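Local coordinates for embryonic developmental protein tofu-6 (Caenorhabditis elegans, PDB 7OCX), which probably helps assemble the PETISCO complex in piRNA biogenesis, through an RNA recognition motif domain that associates with that of PID-3, at residues 17-22 with 72-77; 35-40 with 60-65; 46-51 with 56-61. One frame throughout, in Å; residues are numbered along the deposited sequence. Where two conformers were deposited one is given.

Interaction 1: 17-22 with 72-77; sequences AGFHIR and EVRKNL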
ATOM      1  N   ALA C  17      13.964  13.266  -3.309  1.00 34.32           N
ATOM      2  CA  ALA C  17      13.006  13.467  -2.232  1.00 36.77           C
ATOM      3  C   ALA C  17      13.637  14.093  -1.001  1.00 34.82           C
ATOM      4  O   ALA C  17      12.920  14.401  -0.047  1.00 35.59           O
ATOM      5  CB  ALA C  17      12.348  12.140  -1.838  1.00 38.95           C
ATOM      6  N   GLY C  18      14.945  14.318  -1.017  1.00 36.39           N
ATOM      7  CA  GLY C  18      15.645  14.756   0.169  1.00 34.30           C
ATOM      8  C   GLY C  18      16.326  16.104   0.088  1.00 37.67           C
ATOM      9  O   GLY C  18      16.677  16.593  -0.995  1.00 41.32           O
ATOM     10  N   PHE C  19      16.550  16.693   1.261  1.00 35.36           N
ATOM     11  CA  PHE C  19      17.106  18.026   1.375  1.00 44.19           C
ATOM     12  C   PHE C  19      18.178  18.084   2.451  1.00 40.62           C
ATOM     13  O   PHE C  19      18.081  17.416   3.483  1.00 37.66           O
ATOM     14  CB  PHE C  19      16.034  19.039   1.746  1.00 41.43           C
ATOM     15  CG  PHE C  19      14.922  19.116   0.776  1.00 40.88           C
ATOM     16  CD1 PHE C  19      15.095  19.751  -0.440  1.00 43.45           C
ATOM     17  CD2 PHE C  19      13.699  18.543   1.069  1.00 38.82           C
ATOM     18  CE1 PHE C  19      14.063  19.818  -1.332  1.00 46.81           C
ATOM     19  CE2 PHE C  19      12.660  18.616   0.186  1.00 41.84           C
ATOM     20  CZ  PHE C  19      12.847  19.249  -1.025  1.00 46.68           C
ATOM     21  N   HIS C  20      19.192  18.909   2.195  1.00 40.32           N
ATOM     22  CA  HIS C  20      20.108  19.373   3.227  1.00 48.79           C
ATOM     23  C   HIS C  20      19.562  20.691   3.760  1.00 45.93           C
ATOM     24  O   HIS C  20      19.090  21.534   2.986  1.00 46.00           O
ATOM     25  CB  HIS C  20      21.520  19.569   2.675  1.00 52.58           C
ATOM     26  CG  HIS C  20      22.204  18.287   2.303  1.00 58.91           C
ATOM     27  ND1 HIS C  20      22.568  17.334   3.232  1.00 62.27           N
ATOM     28  CD2 HIS C  20      22.604  17.810   1.099  1.00 61.02           C
ATOM     29  CE1 HIS C  20      23.152  16.322   2.614  1.00 71.82           C
ATOM     30  NE2 HIS C  20      23.186  16.586   1.319  1.00 64.50           N
ATOM     31  N   ILE C  21      19.612  20.854   5.083  1.00 45.96           N
ATOM     32  CA  ILE C  21      19.023  21.991   5.780  1.00 46.72           C
ATOM     33  C   ILE C  21      20.113  22.706   6.555  1.00 45.94           C
ATOM     34  O   ILE C  21      20.789  22.082   7.382  1.00 47.24           O
ATOM     35  CB  ILE C  21      17.932  21.569   6.779  1.00 44.32           C
ATOM     36  CG1 ILE C  21      16.973  20.563   6.174  1.00 42.50           C
ATOM     37  CG2 ILE C  21      17.224  22.817   7.282  1.00 43.29           C
ATOM     38  CD1 ILE C  21      16.224  21.069   5.026  1.00 37.60           C
ATOM     39  N   ARG C  22      20.236  24.015   6.354  1.00 45.97           N
ATOM     40  CA  ARG C  22      21.169  24.821   7.130  1.00 57.02           C
ATOM     41  C   ARG C  22      20.414  25.953   7.817  1.00 49.05           C
ATOM     42  O   ARG C  22      19.268  26.261   7.478  1.00 51.17           O
ATOM     43  CB  ARG C  22      22.275  25.378   6.225  1.00 63.64           C
ATOM     44  CG  ARG C  22      23.220  24.305   5.702  1.00 68.17           C
ATOM     45  CD  ARG C  22      24.611  24.416   6.302  1.00 77.80           C
ATOM     46  NE  ARG C  22      25.402  25.457   5.656  1.00 98.86           N
ATOM     47  CZ  ARG C  22      25.765  26.602   6.221  1.00111.88           C
ATOM     48  NH1 ARG C  22      25.420  26.906   7.462  1.00108.90           N
ATOM     49  NH2 ARG C  22      26.501  27.461   5.522  1.00117.67           N
ATOM     50  N   GLU C  72       6.368  19.940  -3.322  1.00 59.66           N
ATOM     51  CA  GLU C  72       5.577  20.932  -2.586  1.00 64.98           C
ATOM     52  C   GLU C  72       6.444  21.755  -1.638  1.00 65.03           C
ATOM     53  O   GLU C  72       6.118  22.911  -1.348  1.00 69.03           O
ATOM     54  CB  GLU C  72       4.435  20.272  -1.800  1.00 68.30           C
ATOM     55  CG  GLU C  72       3.427  19.470  -2.629  1.00 80.25           C
ATOM     56  CD  GLU C  72       2.123  20.235  -2.892  1.00 99.99           C
ATOM     57  OE1 GLU C  72       1.478  19.977  -3.930  1.00 95.43           O
ATOM     58  OE2 GLU C  72       1.726  21.071  -2.048  1.00 95.00           O
ATOM     59  N   VAL C  73       7.538  21.181  -1.128  1.00 54.80           N
ATOM     60  CA  VAL C  73       8.525  21.985  -0.413  1.00 55.23           C
ATOM     61  C   VAL C  73       9.193  22.965  -1.364  1.00 61.57           C
ATOM     62  O   VAL C  73       9.199  24.180  -1.126  1.00 67.03           O
ATOM     63  CB  VAL C  73       9.567  21.087   0.278  1.00 49.61           C
ATOM     64  CG1 VAL C  73      10.732  21.920   0.782  1.00 50.39           C
ATOM     65  CG2 VAL C  73       8.925  20.340   1.423  1.00 47.98           C
ATOM     66  N   ARG C  74       9.757  22.457  -2.463  1.00 54.46           N
ATOM     67  CA  ARG C  74      10.416  23.327  -3.432  1.00 61.27           C
ATOM     68  C   ARG C  74       9.509  24.477  -3.865  1.00 68.96           C
ATOM     69  O   ARG C  74      10.007  25.555  -4.217  1.00 68.83           O
ATOM     70  CB  ARG C  74      10.884  22.496  -4.639  1.00 57.80           C
ATOM     71  CG  ARG C  74      11.980  21.461  -4.293  1.00 52.53           C
ATOM     72  CD  ARG C  74      12.613  20.759  -5.507  1.00 62.05           C
ATOM     73  NE  ARG C  74      13.656  19.833  -5.080  1.00 57.19           N
ATOM     74  CZ  ARG C  74      13.484  18.545  -4.821  1.00 50.22           C
ATOM     75  NH1 ARG C  74      12.355  17.921  -5.108  1.00 51.02           N
ATOM     76  NH2 ARG C  74      14.471  17.870  -4.240  1.00 48.95           N
ATOM     77  N   LYS C  75       8.181  24.281  -3.825  1.00 70.98           N
ATOM     78  CA  LYS C  75       7.270  25.354  -4.232  1.00 81.41           C
ATOM     79  C   LYS C  75       7.286  26.526  -3.256  1.00 77.92           C
ATOM     80  O   LYS C  75       7.245  27.688  -3.681  1.00 83.24           O
ATOM     81  CB  LYS C  75       5.823  24.864  -4.370  1.00 79.86           C
ATOM     82  CG  LYS C  75       5.509  23.992  -5.570  1.00 83.82           C
ATOM     83  CD  LYS C  75       4.074  23.461  -5.519  1.00 81.95           C
ATOM     84  CE  LYS C  75       4.045  21.938  -5.612  1.00 89.58           C
ATOM     85  NZ  LYS C  75       3.787  21.422  -6.994  1.00 93.09           N
ATOM     86  N   ASN C  76       7.300  26.245  -1.945  1.00 70.40           N
ATOM     87  CA  ASN C  76       7.205  27.298  -0.943  1.00 73.33           C
ATOM     88  C   ASN C  76       8.545  27.943  -0.635  1.00 75.62           C
ATOM     89  O   ASN C  76       8.636  28.740   0.306  1.00 73.37           O
ATOM     90  CB  ASN C  76       6.600  26.774   0.360  1.00 77.97           C
ATOM     91  CG  ASN C  76       5.204  26.228   0.175  1.00 83.32           C
ATOM     92  OD1 ASN C  76       4.965  25.400  -0.702  1.00 78.64           O
ATOM     93  ND2 ASN C  76       4.254  26.754   0.950  1.00 82.45           N
ATOM     94  N   LEU C  77       9.581  27.636  -1.402  1.00 68.34           N
ATOM     95  CA  LEU C  77      10.874  28.244  -1.150  1.00 71.61           C
ATOM     96  C   LEU C  77      10.946  29.621  -1.803  1.00 74.06           C
ATOM     97  O   LEU C  77      10.155  29.967  -2.684  1.00 83.16           O
ATOM     98  CB  LEU C  77      11.985  27.353  -1.688  1.00 64.21           C
ATOM     99  CG  LEU C  77      12.173  26.036  -0.938  1.00 66.16           C
ATOM    100  CD1 LEU C  77      13.510  25.433  -1.360  1.00 62.34           C
ATOM    101  CD2 LEU C  77      12.134  26.181   0.578  1.00 67.00           C
TER
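Phe19, on the strand that begins at Gly18, sits opposite Val73 in the last turn of the helix of 72-77, and their CA atoms, 9.6 Å apart, are the closest pair of the two backbones. No hydrogen bond joins the segments at this spacing, and side chains fill the gap. The Phe19 ring reaches toward the helix and Val73 comes from the opposite direction, its CG1 3.9 Å from CZ of Phe19 and oblique to the ring. Arg74 comes to the same ring from another direction. Its chain is extended from CG to NE (chi2 -171°, chi3 178°), which carries the guanidinium back to the start of the strand. There CZ of Phe19 lies 3.8 Å above the guanidinium plane of Arg74, over its centre, while the two planes stay inclined by 47°. The closest atoms are CE1 of Phe19 and NH2 of Arg74, at 3.5 Å. The charge of Arg74 is answered by salt bridges from NH2 to Asp93 and from NH1 to Asp71, and NH1 also bonds to the carbonyl of Asp16; together these probably fix the rotation of the group against the ring. Arg73 of the neighbouring PID-3 chain packs on Arg74 as well. Such packing of the second helix against the first, central strand belongs to the beta-alpha-beta-beta-alpha-beta sandwich of the RNA recognition motif.

Interaction 2: 35-40 with 60-65; sequences HVFQNF and GFVNMM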
ATOM      1  N   HIS C  35       8.324  19.065  12.345  1.00 40.29           N
ATOM      2  CA  HIS C  35       7.044  19.774  12.300  1.00 43.87           C
ATOM      3  C   HIS C  35       7.017  20.760  11.136  1.00 41.95           C
ATOM      4  O   HIS C  35       5.984  20.942  10.484  1.00 42.88           O
ATOM      5  CB  HIS C  35       6.747  20.533  13.605  1.00 38.97           C
ATOM      6  CG  HIS C  35       6.438  19.658  14.786  1.00 47.94           C
ATOM      7  ND1 HIS C  35       5.795  18.443  14.677  1.00 51.73           N
ATOM      8  CD2 HIS C  35       6.600  19.876  16.117  1.00 57.95           C
ATOM      9  CE1 HIS C  35       5.644  17.913  15.881  1.00 46.44           C
ATOM     10  NE2 HIS C  35       6.112  18.769  16.774  1.00 56.77           N
ATOM     11  N   VAL C  36       8.138  21.436  10.885  1.00 38.82           N
ATOM     12  CA  VAL C  36       8.175  22.387   9.783  1.00 41.93           C
ATOM     13  C   VAL C  36       7.926  21.684   8.460  1.00 40.94           C
ATOM     14  O   VAL C  36       7.174  22.184   7.614  1.00 39.95           O
ATOM     15  CB  VAL C  36       9.509  23.152   9.757  1.00 43.63           C
ATOM     16  CG1 VAL C  36       9.652  23.887   8.419  1.00 47.76           C
ATOM     17  CG2 VAL C  36       9.546  24.101  10.924  1.00 47.97           C
ATOM     18  N   PHE C  37       8.569  20.530   8.248  1.00 39.66           N
ATOM     19  CA  PHE C  37       8.452  19.865   6.957  1.00 33.96           C
ATOM     20  C   PHE C  37       7.186  19.040   6.840  1.00 33.45           C
ATOM     21  O   PHE C  37       6.671  18.862   5.732  1.00 40.21           O
ATOM     22  CB  PHE C  37       9.712  19.046   6.678  1.00 36.46           C
ATOM     23  CG  PHE C  37      10.827  19.904   6.215  1.00 39.01           C
ATOM     24  CD1 PHE C  37      11.570  20.641   7.109  1.00 39.93           C
ATOM     25  CD2 PHE C  37      11.043  20.076   4.855  1.00 41.13           C
ATOM     26  CE1 PHE C  37      12.546  21.507   6.661  1.00 42.52           C
ATOM     27  CE2 PHE C  37      12.030  20.926   4.404  1.00 42.61           C
ATOM     28  CZ  PHE C  37      12.780  21.643   5.312  1.00 44.46           C
ATOM     29  N   GLN C  38       6.624  18.591   7.950  1.00 35.60           N
ATOM     30  CA  GLN C  38       5.356  17.885   7.876  1.00 38.78           C
ATOM     31  C   GLN C  38       4.243  18.728   7.259  1.00 41.53           C
ATOM     32  O   GLN C  38       3.268  18.173   6.739  1.00 41.98           O
ATOM     33  CB  GLN C  38       4.925  17.445   9.267  1.00 42.62           C
ATOM     34  CG  GLN C  38       4.144  16.187   9.260  1.00 45.83           C
ATOM     35  CD  GLN C  38       3.244  16.103  10.465  1.00 49.82           C
ATOM     36  OE1 GLN C  38       3.320  16.937  11.370  1.00 51.78           O
ATOM     37  NE2 GLN C  38       2.373  15.105  10.482  1.00 48.46           N
ATOM     38  N   ASN C  39       4.312  20.059   7.371  1.00 49.63           N
ATOM     39  CA  ASN C  39       3.266  20.885   6.772  1.00 50.75           C
ATOM     40  C   ASN C  39       3.201  20.753   5.257  1.00 52.38           C
ATOM     41  O   ASN C  39       2.195  21.143   4.654  1.00 54.76           O
ATOM     42  CB  ASN C  39       3.454  22.363   7.123  1.00 60.48           C
ATOM     43  CG  ASN C  39       3.255  22.678   8.590  1.00 66.84           C
ATOM     44  OD1 ASN C  39       2.399  22.098   9.263  1.00 71.73           O
ATOM     45  ND2 ASN C  39       4.078  23.582   9.108  1.00 67.17           N
ATOM     46  N   PHE C  40       4.257  20.253   4.624  1.00 45.17           N
ATOM     47  CA  PHE C  40       4.323  20.096   3.176  1.00 49.36           C
ATOM     48  C   PHE C  40       4.021  18.685   2.712  1.00 46.63           C
ATOM     49  O   PHE C  40       3.841  18.471   1.505  1.00 49.22           O
ATOM     50  CB  PHE C  40       5.711  20.516   2.680  1.00 49.03           C
ATOM     51  CG  PHE C  40       6.072  21.911   3.072  1.00 56.11           C
ATOM     52  CD1 PHE C  40       7.026  22.143   4.040  1.00 55.30           C
ATOM     53  CD2 PHE C  40       5.444  22.996   2.474  1.00 63.95           C
ATOM     54  CE1 PHE C  40       7.351  23.429   4.414  1.00 60.93           C
ATOM     55  CE2 PHE C  40       5.768  24.288   2.838  1.00 66.90           C
ATOM     56  CZ  PHE C  40       6.722  24.505   3.814  1.00 71.13           C
ATOM     57  N   GLY C  60      21.054  20.067   9.295  1.00 47.77           N
ATOM     58  CA  GLY C  60      20.098  18.984   9.270  1.00 44.63           C
ATOM     59  C   GLY C  60      19.889  18.372   7.904  1.00 42.69           C
ATOM     60  O   GLY C  60      20.505  18.748   6.902  1.00 37.91           O
ATOM     61  N   PHE C  61      18.992  17.398   7.898  1.00 39.22           N
ATOM     62  CA  PHE C  61      18.695  16.590   6.732  1.00 38.87           C
ATOM     63  C   PHE C  61      17.249  16.167   6.885  1.00 38.58           C
ATOM     64  O   PHE C  61      16.820  15.791   7.978  1.00 37.34           O
ATOM     65  CB  PHE C  61      19.605  15.378   6.665  1.00 35.29           C
ATOM     66  CG  PHE C  61      19.230  14.425   5.626  1.00 52.36           C
ATOM     67  CD1 PHE C  61      19.450  14.734   4.282  1.00 60.46           C
ATOM     68  CD2 PHE C  61      18.689  13.209   5.960  1.00 53.10           C
ATOM     69  CE1 PHE C  61      19.112  13.843   3.287  1.00 57.96           C
ATOM     70  CE2 PHE C  61      18.383  12.322   4.988  1.00 57.14           C
ATOM     71  CZ  PHE C  61      18.593  12.636   3.636  1.00 54.06           C
ATOM     72  N   VAL C  62      16.491  16.284   5.807  1.00 35.01           N
ATOM     73  CA  VAL C  62      15.093  15.882   5.781  1.00 32.76           C
ATOM     74  C   VAL C  62      14.843  15.139   4.481  1.00 36.12           C
ATOM     75  O   VAL C  62      15.240  15.617   3.418  1.00 39.61           O
ATOM     76  CB  VAL C  62      14.137  17.086   5.875  1.00 37.88           C
ATOM     77  CG1 VAL C  62      12.706  16.626   5.720  1.00 39.35           C
ATOM     78  CG2 VAL C  62      14.302  17.760   7.188  1.00 41.14           C
ATOM     79  N   ASN C  63      14.180  13.980   4.561  1.00 34.44           N
ATOM     80  CA  ASN C  63      13.756  13.246   3.374  0.58 33.51           C
ATOM     81  C   ASN C  63      12.234  13.173   3.416  1.00 35.39           C
ATOM     82  O   ASN C  63      11.661  12.702   4.408  1.00 32.22           O
ATOM     83  CB  ASN C  63      14.418  11.854   3.312  0.58 38.30           C
ATOM     84  CG  ASN C  63      14.310  11.222   1.926  0.58 40.41           C
ATOM     85  OD1 ASN C  63      15.090  11.570   1.032  0.58 40.52           O
ATOM     86  ND2 ASN C  63      13.441  10.225   1.763  0.58 46.86           N
ATOM     87  N   MET C  64      11.590  13.641   2.352  1.00 34.98           N
ATOM     88  CA  MET C  64      10.149  13.515   2.285  1.00 36.46           C
ATOM     89  C   MET C  64       9.770  12.100   1.862  1.00 31.97           C
ATOM     90  O   MET C  64      10.581  11.335   1.336  1.00 34.60           O
ATOM     91  CB  MET C  64       9.549  14.544   1.339  1.00 37.07           C
ATOM     92  CG  MET C  64       9.883  16.000   1.629  1.00 37.17           C
ATOM     93  SD  MET C  64       9.480  16.532   3.278  1.00 35.88           S
ATOM     94  CE  MET C  64       7.683  16.665   3.164  1.00 39.07           C
ATOM     95  N   MET C  65       8.521  11.741   2.131  1.00 31.58           N
ATOM     96  CA  MET C  65       8.074  10.399   1.788  1.00 32.96           C
ATOM     97  C   MET C  65       7.984  10.194   0.283  1.00 40.45           C
ATOM     98  O   MET C  65       8.048   9.050  -0.184  1.00 38.11           O
ATOM     99  CB  MET C  65       6.719  10.121   2.434  1.00 33.53           C
ATOM    100  CG  MET C  65       6.313   8.696   2.258  1.00 42.92           C
ATOM    101  SD  MET C  65       7.107   7.500   3.321  1.00 56.20           S
ATOM    102  CE  MET C  65       7.299   8.374   4.870  1.00 37.41           C
TER
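Met64 turns its CE methyl to the backbone of the helix that runs through Phe37, where it stands 3.5 Å from O of Phe37. That carbonyl is already engaged by the chain itself, since N of Phe40 donates to O of Phe37 at 3.0 Å, so the methyl comes up beside a hydrogen-bonded turn. In the Met64 side chain the bend at chi2 (-55°) sets SD near CD2 of Phe37, and the bend at chi3 (-75°) directs CE to this turn. The sulfur is 5.4 Å from the centroid of the Phe37 ring and well off its normal, an oblique Met-aromatic contact. Val62 takes a face of the same ring: its CG2 is 4.2 Å from the Phe37 centroid, 18° from the normal, a CH-pi contact displaced toward the rim. The other branch, CG1 of Val62, packs 3.8 Å from CG of Phe37, so both methyls of the valine touch the ring. An alanine in place of Phe37 would probably open a gap beneath Val62 and leave the Met64 sulfur without its aromatic neighbour. More loosely, CB of Phe40 approaches CE of Met64. Around this layer, Ile21 of strand 18-25 and Val73 of helix 67-75 also touch Phe37, while Met64 reaches Phe19 of that strand and Ala70 of that helix, so that both helices and two central strands share one hydrophobic core.

Interaction 3: 46-51 with 56-61; sequences CRVVGQ and QVQLGF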
ATOM      1  N   CYS C  46      14.309  12.543   9.301  1.00 32.67           N
ATOM      2  CA  CYS C  46      14.546  13.869   9.821  1.00 35.77           C
ATOM      3  C   CYS C  46      15.642  13.792  10.871  1.00 37.28           C
ATOM      4  O   CYS C  46      15.496  13.046  11.839  1.00 42.60           O
ATOM      5  CB  CYS C  46      13.240  14.378  10.425  1.00 44.22           C
ATOM      6  SG  CYS C  46      13.311  15.976  10.988  1.00 43.96           S
ATOM      7  N   ARG C  47      16.717  14.565  10.709  1.00 37.99           N
ATOM      8  CA  ARG C  47      17.743  14.535  11.737  1.00 43.79           C
ATOM      9  C   ARG C  47      18.496  15.858  11.770  1.00 47.07           C
ATOM     10  O   ARG C  47      18.713  16.503  10.743  1.00 39.18           O
ATOM     11  CB  ARG C  47      18.712  13.354  11.514  1.00 53.62           C
ATOM     12  CG  ARG C  47      19.822  13.202  12.566  1.00 62.81           C
ATOM     13  CD  ARG C  47      19.319  12.836  13.995  1.00 75.38           C
ATOM     14  NE  ARG C  47      18.787  11.486  14.193  1.00100.25           N
ATOM     15  CZ  ARG C  47      17.501  11.166  14.314  1.00 84.23           C
ATOM     16  NH1 ARG C  47      16.536  12.071  14.181  1.00 43.74           N
ATOM     17  NH2 ARG C  47      17.176   9.906  14.597  1.00 65.05           N
ATOM     18  N   VAL C  48      18.848  16.267  12.981  1.00 41.31           N
ATOM     19  CA  VAL C  48      19.819  17.327  13.218  1.00 45.10           C
ATOM     20  C   VAL C  48      21.182  16.671  13.369  1.00 52.32           C
ATOM     21  O   VAL C  48      21.375  15.847  14.271  1.00 50.20           O
ATOM     22  CB  VAL C  48      19.457  18.127  14.478  1.00 44.09           C
ATOM     23  CG1 VAL C  48      20.583  19.079  14.829  1.00 48.71           C
ATOM     24  CG2 VAL C  48      18.159  18.860  14.258  1.00 49.55           C
ATOM     25  N   VAL C  49      22.126  17.032  12.498  1.00 52.42           N
ATOM     26  CA  VAL C  49      23.380  16.306  12.409  1.00 51.58           C
ATOM     27  C   VAL C  49      24.546  17.054  13.043  1.00 51.87           C
ATOM     28  O   VAL C  49      25.491  16.407  13.494  1.00 66.00           O
ATOM     29  CB  VAL C  49      23.714  15.941  10.943  1.00 50.06           C
ATOM     30  CG1 VAL C  49      22.724  14.935  10.365  1.00 48.76           C
ATOM     31  CG2 VAL C  49      23.824  17.168  10.072  1.00 52.73           C
ATOM     32  N   GLY C  50      24.512  18.379  13.099  1.00 57.11           N
ATOM     33  CA  GLY C  50      25.598  19.102  13.720  1.00 59.05           C
ATOM     34  C   GLY C  50      25.161  20.501  14.077  1.00 54.04           C
ATOM     35  O   GLY C  50      23.981  20.845  13.994  1.00 54.84           O
ATOM     36  N   GLN C  51      26.131  21.317  14.472  1.00 56.71           N
ATOM     37  CA  GLN C  51      25.849  22.712  14.762  1.00 55.26           C
ATOM     38  C   GLN C  51      26.960  23.579  14.190  1.00 57.31           C
ATOM     39  O   GLN C  51      28.025  23.094  13.804  1.00 61.05           O
ATOM     40  CB  GLN C  51      25.668  22.945  16.271  1.00 63.94           C
ATOM     41  CG  GLN C  51      26.690  22.269  17.174  1.00 69.47           C
ATOM     42  CD  GLN C  51      26.413  22.522  18.656  1.00 72.79           C
ATOM     43  OE1 GLN C  51      25.870  23.563  19.032  1.00 76.79           O
ATOM     44  NE2 GLN C  51      26.782  21.565  19.499  1.00 78.11           N
ATOM     45  N   GLN C  56      24.985  29.343  17.185  1.00 80.68           N
ATOM     46  CA  GLN C  56      23.753  30.071  16.911  1.00 84.04           C
ATOM     47  C   GLN C  56      22.808  29.282  16.009  1.00 75.02           C
ATOM     48  O   GLN C  56      21.589  29.461  16.116  1.00 74.83           O
ATOM     49  CB  GLN C  56      24.072  31.436  16.298  1.00 88.36           C
ATOM     50  N   VAL C  57      23.328  28.406  15.126  1.00 72.41           N
ATOM     51  CA  VAL C  57      22.483  27.621  14.224  1.00 67.70           C
ATOM     52  C   VAL C  57      22.991  26.181  14.091  1.00 64.27           C
ATOM     53  O   VAL C  57      24.140  25.868  14.407  1.00 62.61           O
ATOM     54  CB  VAL C  57      22.375  28.243  12.801  1.00 66.05           C
ATOM     55  CG1 VAL C  57      21.756  29.648  12.834  1.00 64.75           C
ATOM     56  CG2 VAL C  57      23.723  28.224  12.075  1.00 63.72           C
ATOM     57  N   GLN C  58      22.116  25.310  13.571  1.00 55.19           N
ATOM     58  CA  GLN C  58      22.329  23.864  13.474  1.00 50.18           C
ATOM     59  C   GLN C  58      22.183  23.405  12.022  1.00 52.20           C
ATOM     60  O   GLN C  58      21.683  24.142  11.168  1.00 50.08           O
ATOM     61  CB  GLN C  58      21.315  23.107  14.345  1.00 51.04           C
ATOM     62  CG  GLN C  58      21.479  23.323  15.848  1.00 51.64           C
ATOM     63  CD  GLN C  58      20.510  22.487  16.675  1.00 53.53           C
ATOM     64  OE1 GLN C  58      20.878  21.479  17.280  1.00 59.26           O
ATOM     65  NE2 GLN C  58      19.252  22.906  16.688  1.00 53.49           N
ATOM     66  N   LEU C  59      22.610  22.161  11.755  1.00 48.24           N
ATOM     67  CA  LEU C  59      22.590  21.581  10.415  1.00 51.19           C
ATOM     68  C   LEU C  59      21.760  20.306  10.402  1.00 47.62           C
ATOM     69  O   LEU C  59      21.805  19.516  11.353  1.00 46.87           O
ATOM     70  CB  LEU C  59      23.990  21.238   9.933  1.00 52.95           C
ATOM     71  CG  LEU C  59      24.877  22.387   9.464  1.00 61.34           C
ATOM     72  CD1 LEU C  59      25.053  23.463  10.520  1.00 64.48           C
ATOM     73  CD2 LEU C  59      26.210  21.773   9.041  1.00 66.33           C
ATOM     74  N   GLY C  60      21.054  20.067   9.295  1.00 47.77           N
ATOM     75  CA  GLY C  60      20.098  18.984   9.270  1.00 44.63           C
ATOM     76  C   GLY C  60      19.889  18.372   7.904  1.00 42.69           C
ATOM     77  O   GLY C  60      20.505  18.748   6.902  1.00 37.91           O
ATOM     78  N   PHE C  61      18.992  17.398   7.898  1.00 39.22           N
ATOM     79  CA  PHE C  61      18.695  16.590   6.732  1.00 38.87           C
ATOM     80  C   PHE C  61      17.249  16.167   6.885  1.00 38.58           C
ATOM     81  O   PHE C  61      16.820  15.791   7.978  1.00 37.34           O
ATOM     82  CB  PHE C  61      19.605  15.378   6.665  1.00 35.29           C
ATOM     83  CG  PHE C  61      19.230  14.425   5.626  1.00 52.36           C
ATOM     84  CD1 PHE C  61      19.450  14.734   4.282  1.00 60.46           C
ATOM     85  CD2 PHE C  61      18.689  13.209   5.960  1.00 53.10           C
ATOM     86  CE1 PHE C  61      19.112  13.843   3.287  1.00 57.96           C
ATOM     87  CE2 PHE C  61      18.383  12.322   4.988  1.00 57.14           C
ATOM     88  CZ  PHE C  61      18.593  12.636   3.636  1.00 54.06           C
TER
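Val48 and Gln58 cross at about a right angle on one face of the hairpin, with CG1 of Val48, carried there anti to the backbone N (chi1 171°), 3.4 Å from OE1 of the extended Gln58 chain. The amide of Gln58 is held from its other end, because NE2 bonds to the carbonyls of Trp28 and Pro25, and the valine methyl thus meets an anchored group. Gln51 rises on this face, its CB alongside CG of Gln58. CA of Gly60 lies 3.2 Å from O of Arg47, and a CB on Gly60 would point to this face and sit tight against that oxygen. Arg47 and Phe61 point to the reverse face as a hydrogen-bonded antiparallel pair, N of Arg47 to O of Phe61 at 3.0 Å with an equal return bond. The Arg47 chain then bends away from Phe61 toward its salt-bridge partner, Asp30. Between Val48 and Gly50 the register slips by one at a classic beta bulge: Val49 and Gly50 both face Leu59. O of Leu59 accepts a bond of 2.8 Å from N of Val49 and a weak one from N of Gly50. The Val49 side chain leans over this junction, its CG2 3.4 Å from O of Leu59. Beyond the bulge N of Leu59 returns a bond of 2.9 Å to O of Gly50. Strand 57-64 continues the sheet to strand 18-25, while strand 43-51 is one of the two outermost strands within the chain; Cys46 rests on Leu33 and Phe34 of helix 30-38, and Phe57 of the neighbouring PID-3 chain packs on Cys46 and Arg47.

Overall arrangement
All three contacts meet on the sheet of the RNA recognition motif. Interactions 1 and 2 have centres about 8 Å apart and set the two helices against neighbouring strands, which are themselves probably bonded from N of Phe19 to O of Val62 (2.7 Å) and from N of Gly60 to O of Ile21 (2.8 Å). Interaction 3 shares Gly60 and Phe61 with interaction 2; its centre is about 13 Å from that of interaction 2 and 15 Å from that of interaction 1. Phe61 faces away from the helices, on the sheet surface that binds RNA in canonical family members; here the rings of Tyr13 and His94 lie against it.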